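Side-chain contacts in globin (Chloroflexus aurantiacus, PDB 5D1V), which binds heme and, as a group II truncated hemoglobin, probably binds and carries oxygen in a thermophilic phototrophic bacterium: residues D21-R26 with E46-F51; L52-G57 with T61-R66. All coordinates share one frame; numbering follows the deposited sequence.

Contact 1 of 2, residues D21-R26 with E46-F51. With HEM (protoporphyrin IX containing Fe), chain C.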
loop_
_atom_site.group_PDB
_atom_site.type_symbol
_atom_site.label_atom_id
_atom_site.label_comp_id
_atom_site.label_asym_id
_atom_site.label_seq_id
_atom_site.Cartn_x
_atom_site.Cartn_y
_atom_site.Cartn_z
ATOM N N ASP A 21 -13.146 -13.752 -4.554
ATOM C CA ASP A 21 -12.405 -14.998 -4.352
ATOM C C ASP A 21 -10.994 -14.695 -3.810
ATOM O O ASP A 21 -10.509 -15.356 -2.896
ATOM C CB ASP A 21 -12.271 -15.821 -5.645
ATOM C CG ASP A 21 -13.552 -16.568 -6.039
ATOM O OD1 ASP A 21 -14.563 -16.534 -5.311
ATOM O OD2 ASP A 21 -13.519 -17.212 -7.098
ATOM N N ILE A 22 -10.328 -13.715 -4.395
ATOM C CA ILE A 22 -8.942 -13.434 -4.044
ATOM C C ILE A 22 -8.909 -12.828 -2.638
ATOM O O ILE A 22 -8.062 -13.159 -1.796
ATOM C CB ILE A 22 -8.303 -12.530 -5.096
ATOM C CG1 ILE A 22 -8.119 -13.312 -6.395
ATOM C CG2 ILE A 22 -6.933 -12.032 -4.632
ATOM C CD1 ILE A 22 -7.788 -12.411 -7.590
ATOM N N PHE A 23 -9.859 -11.937 -2.389
ATOM C CA PHE A 23 -9.950 -11.241 -1.114
ATOM C C PHE A 23 -10.186 -12.277 -0.012
ATOM O O PHE A 23 -9.468 -12.295 0.977
ATOM C CB PHE A 23 -11.058 -10.196 -1.150
ATOM C CG PHE A 23 -11.342 -9.575 0.178
ATOM C CD1 PHE A 23 -10.470 -8.643 0.702
ATOM C CD2 PHE A 23 -12.464 -9.919 0.905
ATOM C CE1 PHE A 23 -10.706 -8.054 1.913
ATOM C CE2 PHE A 23 -12.708 -9.327 2.150
ATOM C CZ PHE A 23 -11.815 -8.399 2.644
ATOM N N TYR A 24 -11.166 -13.158 -0.200
ATOM C CA TYR A 24 -11.508 -14.110 0.850
ATOM C C TYR A 24 -10.400 -15.136 1.089
ATOM O O TYR A 24 -10.191 -15.567 2.225
ATOM C CB TYR A 24 -12.835 -14.789 0.528
ATOM C CG TYR A 24 -13.955 -14.173 1.337
ATOM C CD1 TYR A 24 -14.550 -12.987 0.957
ATOM C CD2 TYR A 24 -14.384 -14.767 2.504
ATOM C CE1 TYR A 24 -15.544 -12.405 1.712
ATOM C CE2 TYR A 24 -15.375 -14.211 3.265
ATOM C CZ TYR A 24 -15.956 -13.017 2.874
ATOM O OH TYR A 24 -16.960 -12.472 3.636
ATOM N N ALA A 25 -9.659 -15.492 0.046
ATOM C CA ALA A 25 -8.535 -16.412 0.224
ATOM C C ALA A 25 -7.515 -15.803 1.180
ATOM O O ALA A 25 -6.959 -16.489 2.058
ATOM C CB ALA A 25 -7.876 -16.747 -1.126
ATOM N N ARG A 26 -7.283 -14.513 1.003
ATOM C CA ARG A 26 -6.365 -13.758 1.834
ATOM C C ARG A 26 -6.906 -13.596 3.246
ATOM O O ARG A 26 -6.176 -13.760 4.206
ATOM C CB ARG A 26 -6.085 -12.393 1.180
ATOM C CG ARG A 26 -5.340 -12.580 -0.111
ATOM C CD ARG A 26 -5.161 -11.322 -0.893
ATOM N NE ARG A 26 -4.264 -10.476 -0.139
ATOM C CZ ARG A 26 -3.021 -10.168 -0.476
ATOM N NH1 ARG A 26 -2.478 -10.589 -1.608
ATOM N NH2 ARG A 26 -2.327 -9.403 0.343
ATOM N N GLU A 46 -20.830 -14.440 -0.365
ATOM C CA GLU A 46 -21.802 -14.109 -1.400
ATOM C C GLU A 46 -22.421 -12.741 -1.126
ATOM O O GLU A 46 -22.620 -11.957 -2.059
ATOM C CB GLU A 46 -22.906 -15.172 -1.512
ATOM C CG GLU A 46 -23.969 -14.754 -2.547
ATOM C CD GLU A 46 -24.980 -15.818 -2.878
ATOM O OE1 GLU A 46 -25.289 -16.648 -1.993
ATOM O OE2 GLU A 46 -25.479 -15.803 -4.028
ATOM N N HIS A 47 -22.701 -12.446 0.146
ATOM C CA HIS A 47 -23.296 -11.164 0.508
ATOM C C HIS A 47 -22.337 -10.051 0.154
ATOM O O HIS A 47 -22.754 -9.018 -0.383
ATOM C CB HIS A 47 -23.659 -11.108 2.003
ATOM C CG HIS A 47 -24.783 -12.019 2.363
ATOM N ND1 HIS A 47 -24.956 -12.535 3.631
ATOM C CD2 HIS A 47 -25.790 -12.520 1.611
ATOM C CE1 HIS A 47 -26.019 -13.314 3.639
ATOM N NE2 HIS A 47 -26.548 -13.318 2.428
ATOM N N GLN A 48 -21.048 -10.245 0.416
ATOM C CA GLN A 48 -20.113 -9.184 0.096
ATOM C C GLN A 48 -20.027 -8.971 -1.427
ATOM O O GLN A 48 -20.008 -7.824 -1.896
ATOM C CB GLN A 48 -18.735 -9.472 0.643
ATOM C CG GLN A 48 -17.847 -8.225 0.512
ATOM C CD GLN A 48 -16.416 -8.522 0.724
ATOM O OE1 GLN A 48 -15.876 -9.443 0.119
ATOM N NE2 GLN A 48 -15.773 -7.744 1.591
ATOM N N ARG A 49 -19.942 -10.057 -2.196
ATOM C CA ARG A 49 -19.929 -9.956 -3.659
ATOM C C ARG A 49 -21.155 -9.197 -4.169
ATOM O O ARG A 49 -21.007 -8.269 -4.967
ATOM C CB ARG A 49 -19.864 -11.324 -4.333
ATOM C CG ARG A 49 -19.830 -11.226 -5.870
ATOM C CD ARG A 49 -19.752 -12.562 -6.545
ATOM N NE ARG A 49 -20.648 -13.547 -5.938
ATOM C CZ ARG A 49 -21.885 -13.815 -6.340
ATOM N NH1 ARG A 49 -22.427 -13.200 -7.396
ATOM N NH2 ARG A 49 -22.579 -14.726 -5.683
ATOM N N LEU A 50 -22.351 -9.562 -3.689
ATOM C CA LEU A 50 -23.570 -8.925 -4.169
ATOM C C LEU A 50 -23.585 -7.438 -3.805
ATOM O O LEU A 50 -24.023 -6.600 -4.601
ATOM C CB LEU A 50 -24.800 -9.609 -3.605
ATOM C CG LEU A 50 -24.937 -11.077 -4.047
ATOM C CD1 LEU A 50 -26.140 -11.716 -3.365
ATOM C CD2 LEU A 50 -25.039 -11.245 -5.553
ATOM N N PHE A 51 -23.084 -7.105 -2.620
ATOM C CA PHE A 51 -23.000 -5.714 -2.226
ATOM C C PHE A 51 -22.116 -4.927 -3.186
ATOM O O PHE A 51 -22.506 -3.864 -3.660
ATOM C CB PHE A 51 -22.441 -5.524 -0.819
ATOM C CG PHE A 51 -22.125 -4.087 -0.541
ATOM C CD1 PHE A 51 -23.148 -3.156 -0.398
ATOM C CD2 PHE A 51 -20.814 -3.631 -0.561
ATOM C CE1 PHE A 51 -22.866 -1.808 -0.203
ATOM C CE2 PHE A 51 -20.512 -2.296 -0.377
ATOM C CZ PHE A 51 -21.547 -1.366 -0.196
HETATM C CHA HEM C . -19.439 -8.414 6.361
HETATM C CHB HEM C . -18.320 -4.859 3.246
HETATM C CHC HEM C . -14.689 -3.472 6.194
HETATM C CHD HEM C . -15.190 -7.689 8.538
HETATM C C1A HEM C . -19.485 -7.552 5.296
HETATM C C2A HEM C . -20.544 -7.479 4.303
HETATM C C3A HEM C . -20.237 -6.490 3.452
HETATM C C4A HEM C . -18.969 -5.902 3.881
HETATM C CMA HEM C . -20.991 -5.968 2.190
HETATM C CAA HEM C . -21.792 -8.390 4.294
HETATM C CBA HEM C . -22.951 -7.552 4.857
HETATM C CGA HEM C . -24.154 -8.459 5.046
HETATM O O1A HEM C . -24.123 -9.345 5.932
HETATM O O2A HEM C . -25.158 -8.294 4.321
HETATM C C1B HEM C . -17.247 -4.159 3.780
HETATM C C2B HEM C . -16.649 -2.958 3.241
HETATM C C3B HEM C . -15.661 -2.587 4.086
HETATM C C4B HEM C . -15.583 -3.541 5.144
HETATM C CMB HEM C . -17.107 -2.266 1.934
HETATM C CAB HEM C . -14.670 -1.404 4.035
HETATM C CBB HEM C . -14.514 -0.748 2.884
HETATM C C1C HEM C . -14.474 -4.498 7.082
HETATM C C2C HEM C . -13.415 -4.574 8.077
HETATM C C3C HEM C . -13.593 -5.759 8.715
HETATM C C4C HEM C . -14.716 -6.459 8.140
HETATM C CMC HEM C . -12.362 -3.454 8.322
HETATM C CAC HEM C . -12.727 -6.367 9.818
HETATM C CBC HEM C . -11.452 -5.994 9.790
HETATM C C1D HEM C . -16.412 -8.230 8.208
HETATM C C2D HEM C . -17.038 -9.406 8.802
HETATM C C3D HEM C . -18.227 -9.591 8.199
HETATM C C4D HEM C . -18.375 -8.547 7.204
HETATM C CMD HEM C . -16.430 -10.246 9.936
HETATM C CAD HEM C . -19.264 -10.693 8.472
HETATM C CBD HEM C . -19.028 -11.807 7.463
HETATM C CGD HEM C . -20.022 -12.919 7.619
HETATM O O1D HEM C . -19.749 -14.013 7.063
HETATM O O2D HEM C . -21.063 -12.719 8.304
HETATM N NA HEM C . -18.553 -6.562 5.012
HETATM N NB HEM C . -16.578 -4.481 4.942
HETATM N NC HEM C . -15.248 -5.639 7.180
HETATM N ND HEM C . -17.264 -7.747 7.250
HETATM FE FE HEM C . -16.870 -6.131 6.095
HETATM O O HOH W 1 -15.759 -7.442 4.786
#
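Gln48 pushes its amide against two aromatic rings of the facing helix, Phe23 and Tyr24. CG stands anti to the backbone N (chi1 -170°) and the chain runs on extended, which carries the amide across the gap between helices whose nearest CA atoms, those of Tyr24 and Gln48, are still 9.9 Å apart. Gln48 NE2 meets Phe23 alone of the two rings, 3.5 Å from Phe23 CE2, whereas Gln48 OE1 lies against both, 3.5 Å from Phe23 CD2 and 3.4 Å from Tyr24 CE1, in the plane of the tyrosine ring. The amide plane is nearly perpendicular to the tyrosine ring, at 84°, but inclined by 48° to the phenylalanine. Gln48 OE1 is buried here and has no hydrogen-bond partner in the model; its near neighbours in the facing helix are those two aromatic carbons.

Helices 13-28 and 42-55 are the B and E helices of the two-over-two truncated globin sandwich, and this is the seam between them on the distal side of the heme. The water on the iron, 2.2 Å from FE, lies 3.2 Å from Gln48 NE2, while His75 holds the iron from the other side. Phe51 closes on the porphyrin from the same helix as Gln48, with Phe51 CB 3.4 Å from the methyl carbon CMA of the heme. His47, predicted to be a distal ligand of the iron, in this crystal stands out by a propionate instead, its CB 3.9 Å from O2A of the heme. Phe23 also meets the heme-binding Trp88 edge-to-face, and Tyr24 packs on Leu41. At the outer margin Asp21 forms a salt bridge with Lys45, and Glu46 pairs with Arg49 along its own helix.

Contact 2 of 2, residues L52-G57 with T61-R66. With HEM (protoporphyrin IX containing Fe), chain C.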
loop_
_atom_site.group_PDB
_atom_site.type_symbol
_atom_site.label_atom_id
_atom_site.label_comp_id
_atom_site.label_asym_id
_atom_site.label_seq_id
_atom_site.Cartn_x
_atom_site.Cartn_y
_atom_site.Cartn_z
ATOM N N LEU A 52 -20.913 -5.435 -3.451
ATOM C CA LEU A 52 -20.004 -4.721 -4.327
ATOM C C LEU A 52 -20.630 -4.545 -5.707
ATOM O O LEU A 52 -20.567 -3.461 -6.308
ATOM C CB LEU A 52 -18.668 -5.448 -4.433
ATOM C CG LEU A 52 -17.892 -5.500 -3.111
ATOM C CD1 LEU A 52 -16.684 -6.444 -3.235
ATOM C CD2 LEU A 52 -17.458 -4.112 -2.658
ATOM N N MET A 53 -21.242 -5.609 -6.202
ATOM C CA MET A 53 -21.890 -5.557 -7.510
ATOM C C MET A 53 -22.924 -4.439 -7.562
ATOM O O MET A 53 -22.987 -3.659 -8.520
ATOM C CB MET A 53 -22.564 -6.903 -7.832
ATOM C CG MET A 53 -21.561 -8.013 -8.113
ATOM S SD MET A 53 -22.330 -9.638 -8.179
ATOM C CE MET A 53 -23.552 -9.376 -9.437
ATOM N N GLN A 54 -23.735 -4.360 -6.524
ATOM C CA GLN A 54 -24.783 -3.350 -6.437
ATOM C C GLN A 54 -24.233 -1.946 -6.280
ATOM O O GLN A 54 -24.671 -1.027 -6.958
ATOM C CB GLN A 54 -25.702 -3.663 -5.270
ATOM C CG GLN A 54 -26.833 -2.659 -5.081
ATOM C CD GLN A 54 -27.750 -3.077 -3.952
ATOM O OE1 GLN A 54 -28.521 -4.024 -4.084
ATOM N NE2 GLN A 54 -27.638 -2.387 -2.819
ATOM N N TYR A 55 -23.267 -1.788 -5.383
ATOM C CA TYR A 55 -22.732 -0.462 -5.091
ATOM C C TYR A 55 -22.161 0.189 -6.346
ATOM O O TYR A 55 -22.388 1.379 -6.606
ATOM C CB TYR A 55 -21.667 -0.521 -3.994
ATOM C CG TYR A 55 -21.193 0.874 -3.613
ATOM C CD1 TYR A 55 -21.904 1.636 -2.687
ATOM C CD2 TYR A 55 -20.085 1.451 -4.225
ATOM C CE1 TYR A 55 -21.501 2.921 -2.367
ATOM C CE2 TYR A 55 -19.679 2.750 -3.903
ATOM C CZ TYR A 55 -20.396 3.468 -2.973
ATOM O OH TYR A 55 -20.026 4.749 -2.642
ATOM N N PHE A 56 -21.438 -0.595 -7.137
ATOM C CA PHE A 56 -20.749 -0.072 -8.301
ATOM C C PHE A 56 -21.630 -0.101 -9.567
ATOM O O PHE A 56 -21.166 0.164 -10.666
ATOM C CB PHE A 56 -19.440 -0.841 -8.461
ATOM C CG PHE A 56 -18.446 -0.480 -7.432
ATOM C CD1 PHE A 56 -17.845 0.780 -7.436
ATOM C CD2 PHE A 56 -18.148 -1.352 -6.391
ATOM C CE1 PHE A 56 -16.937 1.133 -6.439
ATOM C CE2 PHE A 56 -17.235 -0.988 -5.401
ATOM C CZ PHE A 56 -16.639 0.278 -5.433
ATOM N N GLY A 57 -22.919 -0.365 -9.385
ATOM C CA GLY A 57 -23.901 -0.059 -10.419
ATOM C C GLY A 57 -24.536 -1.239 -11.113
ATOM O O GLY A 57 -25.238 -1.051 -12.101
ATOM N N THR A 61 -29.478 -7.255 -6.484
ATOM C CA THR A 61 -29.735 -8.515 -5.796
ATOM C C THR A 61 -29.430 -8.407 -4.286
ATOM O O THR A 61 -30.143 -8.961 -3.440
ATOM C CB THR A 61 -28.906 -9.642 -6.433
ATOM O OG1 THR A 61 -29.090 -9.600 -7.848
ATOM C CG2 THR A 61 -29.327 -10.990 -5.934
ATOM N N TYR A 62 -28.387 -7.658 -3.943
ATOM C CA TYR A 62 -28.042 -7.489 -2.552
ATOM C C TYR A 62 -29.253 -6.983 -1.752
ATOM O O TYR A 62 -29.620 -7.561 -0.715
ATOM C CB TYR A 62 -26.862 -6.518 -2.369
ATOM C CG TYR A 62 -26.544 -6.349 -0.903
ATOM C CD1 TYR A 62 -25.730 -7.251 -0.227
ATOM C CD2 TYR A 62 -27.096 -5.304 -0.186
ATOM C CE1 TYR A 62 -25.480 -7.100 1.110
ATOM C CE2 TYR A 62 -26.842 -5.140 1.142
ATOM C CZ TYR A 62 -26.052 -6.038 1.795
ATOM O OH TYR A 62 -25.833 -5.862 3.146
ATOM N N SER A 63 -29.829 -5.877 -2.213
ATOM C CA SER A 63 -30.977 -5.261 -1.544
ATOM C C SER A 63 -32.169 -6.214 -1.443
ATOM O O SER A 63 -32.911 -6.185 -0.456
ATOM C CB SER A 63 -31.405 -3.981 -2.276
ATOM O OG SER A 63 -32.106 -4.274 -3.481
ATOM N N GLU A 64 -32.368 -7.042 -2.461
ATOM C CA GLU A 64 -33.463 -7.997 -2.459
ATOM C C GLU A 64 -33.266 -9.032 -1.366
ATOM O O GLU A 64 -34.244 -9.537 -0.794
ATOM C CB GLU A 64 -33.578 -8.664 -3.833
ATOM C CG GLU A 64 -34.126 -7.727 -4.893
ATOM C CD GLU A 64 -33.817 -8.179 -6.309
ATOM O OE1 GLU A 64 -33.357 -9.331 -6.481
ATOM O OE2 GLU A 64 -34.020 -7.363 -7.241
ATOM N N ARG A 65 -32.010 -9.331 -1.051
ATOM C CA ARG A 65 -31.694 -10.378 -0.065
ATOM C C ARG A 65 -31.441 -9.826 1.324
ATOM O O ARG A 65 -31.738 -10.490 2.319
ATOM C CB ARG A 65 -30.458 -11.185 -0.500
ATOM C CG ARG A 65 -30.661 -12.078 -1.652
ATOM C CD ARG A 65 -29.955 -13.438 -1.456
ATOM N NE ARG A 65 -29.317 -13.912 -2.681
ATOM C CZ ARG A 65 -29.967 -14.256 -3.789
ATOM N NH1 ARG A 65 -31.291 -14.189 -3.846
ATOM N NH2 ARG A 65 -29.283 -14.665 -4.850
ATOM N N ARG A 66 -30.874 -8.622 1.401
ATOM C CA ARG A 66 -30.381 -8.094 2.656
ATOM C C ARG A 66 -30.932 -6.735 3.060
ATOM O O ARG A 66 -30.656 -6.267 4.163
ATOM C CB ARG A 66 -28.856 -7.989 2.598
ATOM C CG ARG A 66 -28.160 -9.308 2.306
ATOM C CD ARG A 66 -28.298 -10.306 3.402
ATOM N NE ARG A 66 -27.407 -10.038 4.536
ATOM C CZ ARG A 66 -27.472 -10.674 5.705
ATOM N NH1 ARG A 66 -28.400 -11.617 5.931
ATOM N NH2 ARG A 66 -26.612 -10.363 6.662
HETATM C CHA HEM C . -19.439 -8.414 6.361
HETATM C CHB HEM C . -18.320 -4.859 3.246
HETATM C CHC HEM C . -14.689 -3.472 6.194
HETATM C CHD HEM C . -15.190 -7.689 8.538
HETATM C C1A HEM C . -19.485 -7.552 5.296
HETATM C C2A HEM C . -20.544 -7.479 4.303
HETATM C C3A HEM C . -20.237 -6.490 3.452
HETATM C C4A HEM C . -18.969 -5.902 3.881
HETATM C CMA HEM C . -20.991 -5.968 2.190
HETATM C CAA HEM C . -21.792 -8.390 4.294
HETATM C CBA HEM C . -22.951 -7.552 4.857
HETATM C CGA HEM C . -24.154 -8.459 5.046
HETATM O O1A HEM C . -24.123 -9.345 5.932
HETATM O O2A HEM C . -25.158 -8.294 4.321
HETATM C C1B HEM C . -17.247 -4.159 3.780
HETATM C C2B HEM C . -16.649 -2.958 3.241
HETATM C C3B HEM C . -15.661 -2.587 4.086
HETATM C C4B HEM C . -15.583 -3.541 5.144
HETATM C CMB HEM C . -17.107 -2.266 1.934
HETATM C CAB HEM C . -14.670 -1.404 4.035
HETATM C CBB HEM C . -14.514 -0.748 2.884
HETATM C C1C HEM C . -14.474 -4.498 7.082
HETATM C C2C HEM C . -13.415 -4.574 8.077
HETATM C C3C HEM C . -13.593 -5.759 8.715
HETATM C C4C HEM C . -14.716 -6.459 8.140
HETATM C CMC HEM C . -12.362 -3.454 8.322
HETATM C CAC HEM C . -12.727 -6.367 9.818
HETATM C CBC HEM C . -11.452 -5.994 9.790
HETATM C C1D HEM C . -16.412 -8.230 8.208
HETATM C C2D HEM C . -17.038 -9.406 8.802
HETATM C C3D HEM C . -18.227 -9.591 8.199
HETATM C C4D HEM C . -18.375 -8.547 7.204
HETATM C CMD HEM C . -16.430 -10.246 9.936
HETATM C CAD HEM C . -19.264 -10.693 8.472
HETATM C CBD HEM C . -19.028 -11.807 7.463
HETATM C CGD HEM C . -20.022 -12.919 7.619
HETATM O O1D HEM C . -19.749 -14.013 7.063
HETATM O O2D HEM C . -21.063 -12.719 8.304
HETATM N NA HEM C . -18.553 -6.562 5.012
HETATM N NB HEM C . -16.578 -4.481 4.942
HETATM N NC HEM C . -15.248 -5.639 7.180
HETATM N ND HEM C . -17.264 -7.747 7.250
HETATM FE FE HEM C . -16.870 -6.131 6.095
HETATM O O HOH W 1 -15.759 -7.442 4.786
#
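With CG anti to the backbone N (chi1 180°) and an extended chain beyond, Gln54 reaches straight from its helix to the start of the next, and the same anti setting in Tyr62 sends its ring off toward the heme, leaving its CB and the near part of its ring beside the glutamine. Gln54 OE1 accepts a hydrogen bond from the backbone N of Ser63 at 2.9 Å, bent to 155° at the hydrogen, the donor sitting a little off the carbonyl plane. The oxygen also touches Tyr62 CB at 3.5 Å and Ser63 CB at 3.4 Å. Gln54 and Tyr62 cross at about a right angle, amide and ring planes 82° apart. Ser63 OG finds its own partner in the carbonyl O of Arg60. The N-H taken by Gln54 belongs to the first turn of helix 61-66, where the helix end would probably make it a slightly stronger donor.

Helix 42-55, the E helix of the truncated globin fold, ends in a Schellman motif with Gly57 at positive phi as its C-prime residue, and the chain then turns back into short helix 61-66 on the way to the proximal His75. From that helix two side chains hold one propionate. Tyr62 OH gives a hydrogen bond to O2A of the heme at 2.8 Å, the oxygen lying near the ring plane. Arg66, its chain bent at chi2 and chi3, adds a nearly straight bond from NE to the same heme O2A (2.9 Å) and a more bent one from NH2 to heme O1A (2.8 Å). The guanidinium therefore meets the carboxylate through its edge, which would limit rotation of the propionate and probably stabilise its negative charge. Arg66 CB meanwhile rests 3.5 Å above one face of the Tyr62 ring.

Reading from the N terminus, helix 13-28 ends, the chain crosses a connection without assigned helix, residues 29-41, and helix 42-55 then closes contact 1. The chain runs straight on along that helix into contact 2, where only residues 58-60 separate the segments. The two contacts follow in series, and helix 42-55 serves both, earlier turns for one and the C-terminal end for the other. Its middle turns also meet helix 61-66 directly: His47 O lies 3.5 Å from Tyr62 CD1, and Leu50 O 3.6 Å from Tyr62 CB. Contact 1 borders the iron-bound water on the distal side; contact 2 reaches the heme at a propionate.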